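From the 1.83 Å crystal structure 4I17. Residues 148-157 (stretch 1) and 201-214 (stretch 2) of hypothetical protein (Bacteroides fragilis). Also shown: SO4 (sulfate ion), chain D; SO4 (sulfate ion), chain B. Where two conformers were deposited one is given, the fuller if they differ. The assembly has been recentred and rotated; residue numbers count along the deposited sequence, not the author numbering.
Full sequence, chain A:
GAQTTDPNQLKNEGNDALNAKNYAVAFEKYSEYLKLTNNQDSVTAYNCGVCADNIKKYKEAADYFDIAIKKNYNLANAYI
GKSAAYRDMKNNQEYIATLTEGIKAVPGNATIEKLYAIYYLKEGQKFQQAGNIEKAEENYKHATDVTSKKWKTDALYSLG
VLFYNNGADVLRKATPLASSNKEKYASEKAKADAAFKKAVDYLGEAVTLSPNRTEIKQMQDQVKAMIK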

# COMPACT_ATOMS: atom_id res chain seq x y z
N SER A 148 -4.45 -5.84 -10.23
CA SER A 148 -3.77 -5.22 -11.36
C SER A 148 -2.56 -6.06 -11.78
O SER A 148 -1.68 -6.29 -10.94
CB SER A 148 -3.30 -3.83 -10.97
OG SER A 148 -2.37 -3.32 -11.91
N LYS A 149 -2.51 -6.51 -13.06
CA LYS A 149 -1.36 -7.27 -13.58
C LYS A 149 -0.08 -6.41 -13.58
O LYS A 149 1.01 -6.92 -13.35
CB LYS A 149 -1.65 -7.74 -15.01
CG LYS A 149 -2.66 -8.88 -15.10
CD LYS A 149 -2.91 -9.32 -16.57
CE LYS A 149 -1.71 -9.95 -17.25
NZ LYS A 149 -1.93 -10.17 -18.70
N LYS A 150 -0.21 -5.10 -13.85
CA LYS A 150 0.93 -4.17 -13.88
C LYS A 150 1.58 -4.06 -12.51
O LYS A 150 2.81 -4.15 -12.40
CB LYS A 150 0.50 -2.78 -14.39
CG LYS A 150 -0.07 -2.75 -15.82
CD LYS A 150 0.92 -3.20 -16.89
CE LYS A 150 0.24 -3.56 -18.20
NZ LYS A 150 1.20 -4.16 -19.16
N TRP A 151 0.78 -3.85 -11.47
CA TRP A 151 1.31 -3.71 -10.12
C TRP A 151 1.83 -5.02 -9.61
O TRP A 151 2.81 -5.04 -8.87
CB TRP A 151 0.25 -3.14 -9.20
CG TRP A 151 0.06 -1.68 -9.47
CD1 TRP A 151 -0.77 -1.11 -10.39
CD2 TRP A 151 0.82 -0.60 -8.90
NE1 TRP A 151 -0.60 0.26 -10.41
CE2 TRP A 151 0.36 0.60 -9.49
CE3 TRP A 151 1.88 -0.54 -7.98
CZ2 TRP A 151 0.91 1.84 -9.17
CZ3 TRP A 151 2.36 0.71 -7.60
CH2 TRP A 151 1.88 1.87 -8.21
N LYS A 152 1.19 -6.13 -10.02
CA LYS A 152 1.70 -7.45 -9.64
C LYS A 152 3.07 -7.64 -10.25
O LYS A 152 3.97 -8.20 -9.61
CB LYS A 152 0.76 -8.55 -10.15
CG LYS A 152 -0.43 -8.88 -9.27
CD LYS A 152 -0.98 -10.24 -9.75
CE LYS A 152 -2.42 -10.51 -9.41
NZ LYS A 152 -2.59 -10.82 -7.96
N THR A 153 3.22 -7.23 -11.52
CA THR A 153 4.50 -7.38 -12.23
C THR A 153 5.61 -6.67 -11.47
O THR A 153 6.67 -7.24 -11.34
CB THR A 153 4.41 -6.80 -13.63
OG1 THR A 153 3.44 -7.54 -14.36
CG2 THR A 153 5.75 -6.82 -14.37
N ASP A 154 5.41 -5.43 -11.01
CA ASP A 154 6.58 -4.82 -10.34
C ASP A 154 6.83 -5.37 -8.89
O ASP A 154 7.98 -5.35 -8.45
CB ASP A 154 6.50 -3.32 -10.42
CG ASP A 154 6.75 -2.92 -11.89
OD1 ASP A 154 7.94 -2.84 -12.29
OD2 ASP A 154 5.76 -2.80 -12.66
N ALA A 155 5.83 -5.99 -8.24
CA ALA A 155 6.10 -6.65 -6.95
C ALA A 155 6.92 -7.94 -7.24
O ALA A 155 7.86 -8.25 -6.51
CB ALA A 155 4.79 -6.98 -6.25
N LEU A 156 6.57 -8.67 -8.32
CA LEU A 156 7.30 -9.91 -8.71
C LEU A 156 8.69 -9.58 -9.20
O LEU A 156 9.64 -10.30 -8.88
CB LEU A 156 6.52 -10.66 -9.80
CG LEU A 156 5.23 -11.26 -9.31
CD1 LEU A 156 4.35 -11.66 -10.47
CD2 LEU A 156 5.46 -12.46 -8.39
N TYR A 157 8.83 -8.48 -9.97
CA TYR A 157 10.16 -8.06 -10.43
C TYR A 157 11.05 -7.67 -9.21
O TYR A 157 12.24 -8.05 -9.16
CB TYR A 157 9.93 -6.87 -11.38
CG TYR A 157 11.11 -6.29 -12.14
CD1 TYR A 157 12.34 -6.95 -12.20
CD2 TYR A 157 10.96 -5.10 -12.86
CE1 TYR A 157 13.41 -6.39 -12.91
CE2 TYR A 157 12.02 -4.55 -13.56
CZ TYR A 157 13.24 -5.21 -13.60
OH TYR A 157 14.23 -4.65 -14.34
N ASP A 201 11.95 -18.01 -10.89
CA ASP A 201 10.50 -18.25 -10.84
C ASP A 201 9.73 -16.96 -10.68
O ASP A 201 8.77 -16.76 -11.43
CB ASP A 201 10.16 -19.24 -9.71
CG ASP A 201 10.57 -20.68 -10.03
OD1 ASP A 201 10.92 -20.96 -11.21
OD2 ASP A 201 10.50 -21.52 -9.11
N TYR A 202 10.14 -16.05 -9.77
CA TYR A 202 9.41 -14.76 -9.64
C TYR A 202 9.52 -13.94 -10.92
O TYR A 202 8.57 -13.31 -11.35
CB TYR A 202 10.02 -13.95 -8.49
CG TYR A 202 9.64 -14.43 -7.11
CD1 TYR A 202 8.31 -14.62 -6.76
CD2 TYR A 202 10.61 -14.60 -6.13
CE1 TYR A 202 7.94 -14.99 -5.46
CE2 TYR A 202 10.26 -14.97 -4.83
CZ TYR A 202 8.93 -15.17 -4.51
OH TYR A 202 8.60 -15.54 -3.23
N LEU A 203 10.70 -13.93 -11.52
CA LEU A 203 10.91 -13.15 -12.74
C LEU A 203 10.12 -13.75 -13.89
O LEU A 203 9.50 -13.03 -14.66
CB LEU A 203 12.40 -13.05 -13.08
CG LEU A 203 13.24 -12.20 -12.10
CD1 LEU A 203 14.72 -12.41 -12.35
CD2 LEU A 203 12.91 -10.68 -12.25
N GLY A 204 10.07 -15.07 -13.95
CA GLY A 204 9.27 -15.77 -14.96
C GLY A 204 7.80 -15.38 -14.88
O GLY A 204 7.16 -15.13 -15.91
N GLU A 205 7.27 -15.30 -13.64
CA GLU A 205 5.90 -14.90 -13.34
C GLU A 205 5.63 -13.47 -13.84
O GLU A 205 4.58 -13.21 -14.41
CB GLU A 205 5.67 -14.96 -11.83
CG GLU A 205 5.41 -16.34 -11.25
CD GLU A 205 4.87 -16.20 -9.84
OE1 GLU A 205 3.67 -15.86 -9.70
OE2 GLU A 205 5.68 -16.29 -8.89
N ALA A 206 6.60 -12.56 -13.64
CA ALA A 206 6.54 -11.14 -14.05
C ALA A 206 6.54 -11.01 -15.58
O ALA A 206 5.71 -10.29 -16.12
CB ALA A 206 7.73 -10.38 -13.49
N VAL A 207 7.44 -11.78 -16.26
CA VAL A 207 7.52 -11.80 -17.73
C VAL A 207 6.16 -12.26 -18.32
O VAL A 207 5.66 -11.67 -19.29
CB VAL A 207 8.70 -12.72 -18.20
CG1 VAL A 207 8.63 -12.99 -19.70
CG2 VAL A 207 10.05 -12.11 -17.82
N THR A 208 5.56 -13.30 -17.73
CA THR A 208 4.26 -13.82 -18.20
C THR A 208 3.19 -12.73 -18.12
O THR A 208 2.44 -12.54 -19.08
CB THR A 208 3.89 -15.07 -17.39
OG1 THR A 208 4.83 -16.09 -17.76
CG2 THR A 208 2.47 -15.54 -17.63
N LEU A 209 3.14 -11.98 -17.02
CA LEU A 209 2.12 -10.92 -16.90
C LEU A 209 2.40 -9.72 -17.79
O LEU A 209 1.45 -9.09 -18.26
CB LEU A 209 2.05 -10.44 -15.45
CG LEU A 209 1.61 -11.47 -14.41
CD1 LEU A 209 1.74 -10.89 -13.02
CD2 LEU A 209 0.14 -11.92 -14.63
N SER A 210 3.69 -9.37 -18.00
CA SER A 210 4.08 -8.18 -18.76
C SER A 210 5.16 -8.50 -19.76
O SER A 210 6.33 -8.14 -19.57
CB SER A 210 4.55 -7.07 -17.81
OG SER A 210 3.53 -6.62 -16.94
N PRO A 211 4.79 -9.18 -20.86
CA PRO A 211 5.81 -9.55 -21.87
C PRO A 211 6.46 -8.33 -22.54
O PRO A 211 7.54 -8.46 -23.07
CB PRO A 211 5.04 -10.41 -22.89
CG PRO A 211 3.70 -10.61 -22.35
CD PRO A 211 3.44 -9.69 -21.22
N ASN A 212 5.85 -7.14 -22.44
CA ASN A 212 6.44 -5.91 -23.03
C ASN A 212 7.60 -5.37 -22.20
O ASN A 212 8.32 -4.48 -22.67
CB ASN A 212 5.37 -4.82 -23.11
CG ASN A 212 4.78 -4.53 -21.75
OD1 ASN A 212 4.15 -5.40 -21.11
ND2 ASN A 212 5.00 -3.34 -21.25
N ARG A 213 7.77 -5.85 -20.96
CA ARG A 213 8.83 -5.34 -20.07
C ARG A 213 10.11 -6.12 -20.35
O ARG A 213 10.44 -7.07 -19.64
CB ARG A 213 8.39 -5.47 -18.60
CG ARG A 213 7.16 -4.64 -18.21
CD ARG A 213 7.45 -3.16 -18.00
NE ARG A 213 8.39 -2.90 -16.90
CZ ARG A 213 8.07 -2.94 -15.61
NH1 ARG A 213 6.83 -3.27 -15.24
NH2 ARG A 213 8.97 -2.66 -14.68
N THR A 214 10.80 -5.76 -21.44
CA THR A 214 11.97 -6.53 -21.91
C THR A 214 13.11 -6.60 -20.92
O THR A 214 13.85 -7.60 -20.92
CB THR A 214 12.46 -5.99 -23.25
OG1 THR A 214 12.71 -4.60 -23.11
CG2 THR A 214 11.45 -6.24 -24.38
S SO4 D . -3.85 -4.06 -15.60
O1 SO4 D . -3.46 -3.10 -14.57
O2 SO4 D . -4.29 -5.35 -15.01
O3 SO4 D . -4.94 -3.49 -16.39
O4 SO4 D . -2.72 -4.32 -16.49
S SO4 B . 3.84 -0.80 -18.52
O1 SO4 B . 4.31 -0.95 -17.16
O2 SO4 B . 2.73 0.15 -18.55
O3 SO4 B . 4.91 -0.31 -19.39
O4 SO4 B . 3.39 -2.11 -19.00

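Helices often pack by each lending the other a bump for its hollow, and this pair from Bacteroides fragilis illustrates the rule. The helices 149-157 and 201-209 run at 158° with their axes 8.2 Å apart, and two leucines make the exchange. L156 drops among Y202, E205, A206 and L209; L209 returns the gesture, settling among K149, K152, T153 and L156. The two knobs touch, L156 CD1 to L209 CD1 at 3.7 Å, so each also forms part of the wall of the other's socket. Branched and flexible, leucine fills such hollows well.

Where the helices come closest in register, small residues line the floor. A206 offers only a methyl, its CB 3.9 Å from L156 CB, and T153 and A206 bring their CA atoms to 4.6 Å. The aliphatic stem of exposed K149 packs against the leucine: K149 CE lies 3.8 Å from L209 CD2.

Polar contacts add to the packing along one flank. Buried T153 OG1 donates to K149 O (2.7 Å) within its own helix and pairs with S210 OG at 2.7 Å. At the close of the turn S210-R213, the R213 side chain (m, m, m) reaches back to form a two-pronged salt bridge, NH2 to D154 OD1 at 2.6 Å and NH1 to D154 OD2 at 2.8 Å.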